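Local coordinates for tegument protein VP22 (Human herpesvirus 1, PDB 4XAL) that supports late viral mRNA accumulation and translation, modulates the viral host-shutoff RNase and stabilises microtubules during infection, at residues His62-Trp71 against Leu85-Thr94. Sequence-based numbering, arbitrary orientation. Where two conformers were deposited one is given.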
loop_
_atom_site.group_PDB
_atom_site.type_symbol
_atom_site.label_atom_id
_atom_site.label_comp_id
_atom_site.label_asym_id
_atom_site.label_seq_id
_atom_site.Cartn_x
_atom_site.Cartn_y
_atom_site.Cartn_z
ATOM N N HIS A 62 0.979 -0.879 -5.466
ATOM C CA HIS A 62 1.506 -0.092 -6.575
ATOM C C HIS A 62 2.963 -0.405 -6.887
ATOM O O HIS A 62 3.365 -0.412 -8.056
ATOM C CB HIS A 62 1.335 1.394 -6.298
ATOM C CG HIS A 62 -0.090 1.834 -6.383
ATOM N ND1 HIS A 62 -0.850 1.658 -7.522
ATOM C CD2 HIS A 62 -0.916 2.376 -5.461
ATOM C CE1 HIS A 62 -2.072 2.107 -7.305
ATOM N NE2 HIS A 62 -2.141 2.539 -6.059
ATOM N N ALA A 63 3.757 -0.660 -5.854
ATOM C CA ALA A 63 5.148 -1.035 -6.083
ATOM C C ALA A 63 5.272 -2.389 -6.793
ATOM O O ALA A 63 6.115 -2.547 -7.693
ATOM C CB ALA A 63 5.902 -1.050 -4.774
ATOM N N ARG A 64 4.445 -3.358 -6.415
ATOM C CA ARG A 64 4.474 -4.652 -7.091
ATOM C C ARG A 64 4.069 -4.518 -8.559
ATOM O O ARG A 64 4.632 -5.186 -9.433
ATOM C CB ARG A 64 3.569 -5.653 -6.382
ATOM C CG ARG A 64 4.096 -6.098 -5.026
ATOM C CD ARG A 64 3.104 -7.043 -4.375
ATOM N NE ARG A 64 2.845 -8.185 -5.239
ATOM C CZ ARG A 64 3.191 -9.432 -4.949
ATOM N NH1 ARG A 64 3.787 -9.705 -3.798
ATOM N NH2 ARG A 64 2.925 -10.408 -5.804
ATOM N N MET A 65 3.092 -3.656 -8.828
ATOM C CA MET A 65 2.654 -3.420 -10.198
ATOM C C MET A 65 3.801 -2.857 -11.017
ATOM O O MET A 65 4.040 -3.290 -12.151
ATOM C CB MET A 65 1.456 -2.460 -10.230
ATOM C CG MET A 65 0.133 -3.106 -9.904
ATOM S SD MET A 65 -1.184 -1.870 -9.891
ATOM C CE MET A 65 -0.822 -0.930 -11.377
ATOM N N ALA A 66 4.525 -1.908 -10.438
ATOM C CA ALA A 66 5.685 -1.317 -11.103
ATOM C C ALA A 66 6.789 -2.356 -11.325
ATOM O O ALA A 66 7.470 -2.363 -12.364
ATOM C CB ALA A 66 6.222 -0.154 -10.294
ATOM N N ALA A 67 6.967 -3.224 -10.339
ATOM C CA ALA A 67 7.988 -4.266 -10.413
ATOM C C ALA A 67 7.640 -5.271 -11.512
ATOM O O ALA A 67 8.512 -5.717 -12.263
ATOM C CB ALA A 67 8.122 -4.969 -9.046
ATOM N N VAL A 68 6.365 -5.630 -11.601
ATOM C CA VAL A 68 5.907 -6.523 -12.667
ATOM C C VAL A 68 6.221 -5.912 -14.035
ATOM O O VAL A 68 6.694 -6.599 -14.944
ATOM C CB VAL A 68 4.392 -6.806 -12.567
ATOM C CG1 VAL A 68 3.862 -7.402 -13.872
ATOM C CG2 VAL A 68 4.091 -7.740 -11.400
ATOM N N GLN A 69 5.961 -4.614 -14.172
ATOM C CA GLN A 69 6.200 -3.914 -15.432
ATOM C C GLN A 69 7.675 -3.941 -15.797
ATOM O O GLN A 69 8.047 -4.297 -16.926
ATOM C CB GLN A 69 5.706 -2.467 -15.337
ATOM C CG GLN A 69 5.984 -1.635 -16.579
ATOM C CD GLN A 69 5.172 -0.348 -16.614
ATOM O OE1 GLN A 69 4.037 -0.331 -17.094
ATOM N NE2 GLN A 69 5.751 0.735 -16.103
ATOM N N LEU A 70 8.509 -3.571 -14.832
ATOM C CA LEU A 70 9.951 -3.568 -15.019
ATOM C C LEU A 70 10.479 -4.968 -15.343
ATOM O O LEU A 70 11.323 -5.136 -16.232
ATOM C CB LEU A 70 10.642 -3.014 -13.771
ATOM C CG LEU A 70 12.160 -3.108 -13.740
ATOM C CD1 LEU A 70 12.755 -2.243 -14.836
ATOM C CD2 LEU A 70 12.664 -2.674 -12.375
ATOM N N TRP A 71 9.992 -5.969 -14.617
ATOM C CA TRP A 71 10.395 -7.350 -14.875
ATOM C C TRP A 71 10.015 -7.791 -16.291
ATOM O O TRP A 71 10.830 -8.363 -17.017
ATOM C CB TRP A 71 9.758 -8.287 -13.852
ATOM C CG TRP A 71 10.109 -9.725 -14.045
ATOM C CD1 TRP A 71 9.563 -10.593 -14.943
ATOM C CD2 TRP A 71 11.078 -10.470 -13.297
ATOM N NE1 TRP A 71 10.141 -11.841 -14.804
ATOM C CE2 TRP A 71 11.077 -11.784 -13.804
ATOM C CE3 TRP A 71 11.953 -10.145 -12.254
ATOM C CZ2 TRP A 71 11.905 -12.783 -13.293
ATOM C CZ3 TRP A 71 12.778 -11.137 -11.753
ATOM C CH2 TRP A 71 12.752 -12.437 -12.280
ATOM N N LEU A 85 19.478 -6.559 -13.315
ATOM C CA LEU A 85 18.186 -5.912 -13.096
ATOM C C LEU A 85 18.122 -5.315 -11.689
ATOM O O LEU A 85 17.633 -4.198 -11.501
ATOM C CB LEU A 85 17.043 -6.901 -13.313
ATOM C CG LEU A 85 15.646 -6.400 -12.939
ATOM C CD1 LEU A 85 15.209 -5.280 -13.879
ATOM C CD2 LEU A 85 14.636 -7.537 -12.945
ATOM N N LEU A 86 18.618 -6.061 -10.701
ATOM C CA LEU A 86 18.653 -5.564 -9.325
ATOM C C LEU A 86 19.377 -4.225 -9.250
ATOM O O LEU A 86 18.942 -3.311 -8.554
ATOM C CB LEU A 86 19.333 -6.577 -8.406
ATOM C CG LEU A 86 18.579 -7.884 -8.185
ATOM C CD1 LEU A 86 19.468 -8.884 -7.434
ATOM C CD2 LEU A 86 17.315 -7.624 -7.407
ATOM N N GLY A 87 20.476 -4.107 -9.989
ATOM C CA GLY A 87 21.252 -2.880 -9.984
ATOM C C GLY A 87 20.519 -1.647 -10.474
ATOM O O GLY A 87 20.851 -0.526 -10.076
ATOM N N ILE A 88 19.526 -1.829 -11.337
ATOM C CA ILE A 88 18.803 -0.690 -11.891
ATOM C C ILE A 88 17.402 -0.509 -11.329
ATOM O O ILE A 88 16.662 0.366 -11.771
ATOM C CB ILE A 88 18.679 -0.794 -13.425
ATOM C CG1 ILE A 88 17.835 -2.007 -13.812
ATOM C CG2 ILE A 88 20.050 -0.895 -14.051
ATOM C CD1 ILE A 88 17.333 -1.960 -15.233
ATOM N N THR A 89 17.020 -1.332 -10.365
ATOM C CA THR A 89 15.644 -1.277 -9.888
ATOM C C THR A 89 15.477 -0.089 -8.949
ATOM O O THR A 89 16.038 -0.069 -7.856
ATOM C CB THR A 89 15.236 -2.588 -9.175
ATOM O OG1 THR A 89 15.210 -3.651 -10.137
ATOM C CG2 THR A 89 13.844 -2.459 -8.538
ATOM N N THR A 90 14.726 0.905 -9.411
ATOM C CA THR A 90 14.395 2.076 -8.602
ATOM C C THR A 90 12.932 2.353 -8.827
ATOM O O THR A 90 12.546 2.858 -9.878
ATOM C CB THR A 90 15.223 3.308 -8.980
ATOM O OG1 THR A 90 16.613 3.023 -8.790
ATOM C CG2 THR A 90 14.835 4.483 -8.102
ATOM N N ILE A 91 12.112 1.982 -7.846
ATOM C CA ILE A 91 10.680 2.017 -8.014
ATOM C C ILE A 91 10.105 3.085 -7.093
ATOM O O ILE A 91 10.329 3.057 -5.886
ATOM C CB ILE A 91 10.057 0.645 -7.722
ATOM C CG1 ILE A 91 10.443 -0.322 -8.847
ATOM C CG2 ILE A 91 8.549 0.743 -7.614
ATOM C CD1 ILE A 91 9.737 -1.609 -8.805
ATOM N N ARG A 92 9.382 4.025 -7.685
ATOM C CA ARG A 92 8.810 5.150 -6.954
ATOM C C ARG A 92 7.303 5.027 -6.984
ATOM O O ARG A 92 6.720 4.833 -8.048
ATOM C CB ARG A 92 9.245 6.472 -7.578
ATOM C CG ARG A 92 10.738 6.697 -7.512
ATOM C CD ARG A 92 11.132 7.996 -8.196
ATOM N NE ARG A 92 12.302 8.603 -7.569
ATOM C CZ ARG A 92 13.545 8.471 -8.016
ATOM N NH1 ARG A 92 13.787 7.745 -9.099
ATOM N NH2 ARG A 92 14.549 9.063 -7.378
ATOM N N VAL A 93 6.665 5.096 -5.819
ATOM C CA VAL A 93 5.220 5.010 -5.796
ATOM C C VAL A 93 4.656 6.109 -4.900
ATOM O O VAL A 93 5.325 6.585 -3.988
ATOM C CB VAL A 93 4.711 3.615 -5.327
ATOM C CG1 VAL A 93 5.350 2.497 -6.134
ATOM C CG2 VAL A 93 4.984 3.395 -3.885
ATOM N N THR A 94 3.432 6.518 -5.193
ATOM C CA THR A 94 2.746 7.517 -4.374
ATOM C C THR A 94 1.376 7.010 -3.964
ATOM O O THR A 94 0.654 6.436 -4.777
ATOM C CB THR A 94 2.582 8.848 -5.124
ATOM O OG1 THR A 94 1.632 8.682 -6.180
ATOM C CG2 THR A 94 3.891 9.298 -5.707
#
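Leu70, Ile91 and Leu85 bury the largest areas in a largely apolar interface, with no hydrogen bond crossing it. The side chains of Leu70 and Leu85 slip past one another, pointing in opposite directions, Leu85 CD1 lying 3.7 Å from Leu70 CG. The other branch, Leu85 CD2, comes within 3.8 Å of Trp71 CE3, so one leucine fork spans two consecutive helix residues. Leu70 CD2 also meets Thr89, whose OG1 bonds back to Leu85 O at 2.8 Å. That hydroxyl lies 49° out of the carbonyl plane, while Ile88 N reaches the same oxygen from the opposite face; the two bonds hold Ile88 and Thr89 to the carbonyl of Leu85. With Ile91 CG1 anti to the carbonyl carbon (chi1 -70°) and the chain extended beyond it, CD1 reaches the backbone and CB of Ala67. Ile91 CG2 rests 3.7 Å from Ala66 CB. The small alanines on this face are consistent with the strand's close approach, Val93 CG1 sitting 3.5 Å from Ala63 CA. Within the gE-interacting VP22 core domain, the contact joins helix 41-74 to helix 79-88 and strand 91-94, the latter two overlapping a probable nuclear export signal. The strand runs roughly antiparallel to the helix segment at 145°, their axes 8.2 Å apart. Pro76, between the helices, touches Trp71 and Leu85, and strand 91-94 pairs in an antiparallel ladder with a strand of another chain, the bound peptide.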